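Local coordinates for 1-deoxy-D-xylulose 5-phosphate reductoisomerase (Zymomonas mobilis, PDB 1R0K) that catalyses the NADPH-dependent rearrangement and reduction of 1-deoxy-D-xylulose 5-phosphate to 2-C-methyl-D-erythritol 4-phosphate in isoprenoid biosynthesis, using a divalent metal ion, at the interface of chains A and B. Sequence-based numbering; all coordinates share one arbitrary frame. Chains: chain A/B, 1-deoxy-D-xylulose 5-phosphate reductoisomerase.

The interface of chains A and B. Residues chain A 170, 172, 239, 249, 257, 297-298; chain B 289-290.
B:Phe289, at the start of helix 289-292, inserts its ring into an apolar pocket that chain A builds largely from the strands 170-175, 236-240, 246-252 and 257-261. A:Met249 comes to meet the ring from the opposite direction. The A:Met249 chain bends at the thioether (chi3 -97°), which sets the methyl CE over one face of the B:Phe289 ring, 3.8 Å from its centroid, in a CH-pi contact displaced toward the rim. The sulfur SD of A:Met249 reaches the far end of the ring, 3.4 Å from CZ of B:Phe289. At the base, A:Leu239 crosses the aromatic side chain at about a right angle and presses CD2 against CB of B:Phe289 at 3.5 Å. The delta-methyls of A:Ile172 and A:Ile257 both touch CE1 of B:Phe289, CD1 of A:Ile172 at 3.7 Å. That same methyl of A:Ile172 also lies over the guanidinium of A:Arg170, whose NH2 only brushes the rim of the aromatic ring. On another flank, CD2 of B:Phe289 sits over the centre of the A:Phe297 ring, 4.1 Å above its plane. An alanine in place of B:Phe289 would probably leave a gap among A:Met249, A:Leu239 and the two isoleucines, with the A:Met249 methyl free to turn. Packing is looser toward B:Thr290, where OG1 is 4.0 Å from CD1 of A:Leu239 and A:Glu298 stays more distant still. Here a water links the backbones, 2.7 Å from O of B:Thr290 and 2.9 Å from O of A:Phe297. Repeated by the two-fold axis with the chains exchanged, this aromatic plug helps hold the homodimer together.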
ATOM      1  N   ARG A 170       9.915   9.801   0.678  1.00 14.37           N
ATOM      2  CA  ARG A 170       9.536  10.360  -0.612  1.00 14.06           C
ATOM      3  C   ARG A 170       8.116   9.970  -0.982  1.00 13.81           C
ATOM      4  O   ARG A 170       7.595   8.958  -0.516  1.00 12.13           O
ATOM      5  CB  ARG A 170      10.479   9.885  -1.725  1.00 16.76           C
ATOM      6  CG  ARG A 170      10.415   8.397  -1.998  1.00 15.80           C
ATOM      7  CD  ARG A 170      11.087   8.008  -3.321  1.00 17.90           C
ATOM      8  NE  ARG A 170      11.329   6.569  -3.337  1.00 16.94           N
ATOM      9  CZ  ARG A 170      11.682   5.852  -4.400  1.00 17.97           C
ATOM     10  NH1 ARG A 170      11.849   6.422  -5.587  1.00 16.74           N
ATOM     11  NH2 ARG A 170      11.865   4.547  -4.265  1.00 17.45           N
ATOM     12  N   ILE A 172       5.819   9.399  -4.390  1.00 11.84           N
ATOM     13  CA  ILE A 172       5.924   9.213  -5.822  1.00 12.58           C
ATOM     14  C   ILE A 172       4.564   9.422  -6.466  1.00 12.60           C
ATOM     15  O   ILE A 172       3.614   8.687  -6.193  1.00 12.76           O
ATOM     16  CB  ILE A 172       6.401   7.793  -6.170  1.00 12.38           C
ATOM     17  CG1 ILE A 172       7.697   7.474  -5.418  1.00 13.10           C
ATOM     18  CG2 ILE A 172       6.605   7.673  -7.681  1.00 11.85           C
ATOM     19  CD1 ILE A 172       8.168   6.044  -5.605  1.00 12.85           C
ATOM     20  N   LEU A 239       6.837   9.981 -11.452  1.00 12.87           N
ATOM     21  CA  LEU A 239       7.257   8.771 -12.142  1.00 13.70           C
ATOM     22  C   LEU A 239       6.269   8.420 -13.236  1.00 14.08           C
ATOM     23  O   LEU A 239       5.079   8.256 -12.975  1.00 15.69           O
ATOM     24  CB  LEU A 239       7.351   7.616 -11.141  1.00 13.22           C
ATOM     25  CG  LEU A 239       7.815   6.246 -11.642  1.00 14.67           C
ATOM     26  CD1 LEU A 239       9.244   6.327 -12.164  1.00 14.97           C
ATOM     27  CD2 LEU A 239       7.716   5.243 -10.502  1.00 14.48           C
ATOM     28  N   MET A 249       2.534   6.466  -4.750  1.00 10.93           N
ATOM     29  CA  MET A 249       3.145   5.704  -3.663  1.00 11.49           C
ATOM     30  C   MET A 249       3.837   6.565  -2.620  1.00 12.13           C
ATOM     31  O   MET A 249       4.141   7.733  -2.859  1.00 12.62           O
ATOM     32  CB  MET A 249       4.190   4.745  -4.237  1.00 10.57           C
ATOM     33  CG  MET A 249       3.740   3.974  -5.469  1.00 12.17           C
ATOM     34  SD  MET A 249       5.060   2.962  -6.180  1.00 11.17           S
ATOM     35  CE  MET A 249       5.660   4.039  -7.480  1.00  6.32           C
ATOM     36  N   ILE A 257       7.709   0.714   0.730  1.00  9.75           N
ATOM     37  CA  ILE A 257       6.958   1.583  -0.170  1.00 10.61           C
ATOM     38  C   ILE A 257       5.509   1.112  -0.209  1.00 12.95           C
ATOM     39  O   ILE A 257       5.225  -0.032  -0.576  1.00 14.29           O
ATOM     40  CB  ILE A 257       7.529   1.551  -1.606  1.00 10.62           C
ATOM     41  CG1 ILE A 257       8.993   1.999  -1.594  1.00 11.01           C
ATOM     42  CG2 ILE A 257       6.702   2.459  -2.519  1.00 12.88           C
ATOM     43  CD1 ILE A 257       9.695   1.871  -2.953  1.00 13.00           C
ATOM     44  N   PHE A 297       7.677   1.613 -16.094  1.00 14.49           N
ATOM     45  CA  PHE A 297       8.072   2.815 -15.373  1.00 13.87           C
ATOM     46  C   PHE A 297       9.251   3.470 -16.078  1.00 16.17           C
ATOM     47  O   PHE A 297      10.138   2.791 -16.594  1.00 15.74           O
ATOM     48  CB  PHE A 297       8.478   2.477 -13.939  1.00 12.88           C
ATOM     49  CG  PHE A 297       7.478   1.640 -13.214  1.00 14.35           C
ATOM     50  CD1 PHE A 297       7.530   0.255 -13.287  1.00 15.33           C
ATOM     51  CD2 PHE A 297       6.449   2.238 -12.495  1.00 13.95           C
ATOM     52  CE1 PHE A 297       6.569  -0.529 -12.654  1.00 16.02           C
ATOM     53  CE2 PHE A 297       5.482   1.466 -11.859  1.00 18.40           C
ATOM     54  CZ  PHE A 297       5.543   0.078 -11.940  1.00 17.84           C
ATOM     55  N   GLU A 298       9.258   4.795 -16.098  1.00 15.41           N
ATOM     56  CA  GLU A 298      10.345   5.535 -16.728  1.00 17.09           C
ATOM     57  C   GLU A 298      10.371   6.947 -16.171  1.00 16.94           C
ATOM     58  O   GLU A 298       9.388   7.414 -15.600  1.00 16.60           O
ATOM     59  CB  GLU A 298      10.170   5.571 -18.251  1.00 16.67           C
ATOM     60  CG  GLU A 298       8.877   6.206 -18.732  1.00 19.87           C
ATOM     61  CD  GLU A 298       8.752   6.201 -20.252  1.00 23.08           C
ATOM     62  OE1 GLU A 298       8.921   5.129 -20.864  1.00 27.30           O
ATOM     63  OE2 GLU A 298       8.475   7.266 -20.838  1.00 25.10           O
TER
ATOM     64  N   PHE B 289      12.509   2.614  -9.394  1.00 13.41           N
ATOM     65  CA  PHE B 289      11.588   2.134 -10.421  1.00 13.56           C
ATOM     66  C   PHE B 289      12.061   2.378 -11.855  1.00 14.87           C
ATOM     67  O   PHE B 289      11.723   1.613 -12.764  1.00 14.66           O
ATOM     68  CB  PHE B 289      10.209   2.771 -10.243  1.00 13.17           C
ATOM     69  CG  PHE B 289       9.495   2.340  -8.992  1.00 12.89           C
ATOM     70  CD1 PHE B 289       9.705   3.003  -7.787  1.00 12.64           C
ATOM     71  CD2 PHE B 289       8.607   1.264  -9.021  1.00 11.35           C
ATOM     72  CE1 PHE B 289       9.038   2.602  -6.627  1.00 11.62           C
ATOM     73  CE2 PHE B 289       7.940   0.858  -7.870  1.00 12.12           C
ATOM     74  CZ  PHE B 289       8.155   1.528  -6.673  1.00 10.00           C
ATOM     75  N   THR B 290      12.820   3.450 -12.057  1.00 15.55           N
ATOM     76  CA  THR B 290      13.330   3.794 -13.383  1.00 18.16           C
ATOM     77  C   THR B 290      14.316   2.724 -13.856  1.00 19.15           C
ATOM     78  O   THR B 290      14.340   2.354 -15.031  1.00 17.63           O
ATOM     79  CB  THR B 290      14.039   5.171 -13.361  1.00 19.15           C
ATOM     80  OG1 THR B 290      13.139   6.168 -12.852  1.00 24.33           O
ATOM     81  CG2 THR B 290      14.464   5.572 -14.763  1.00 22.19           C
TER
HETATM   82  O   HOH W   1      12.933   3.344 -17.130  1.00 24.55           O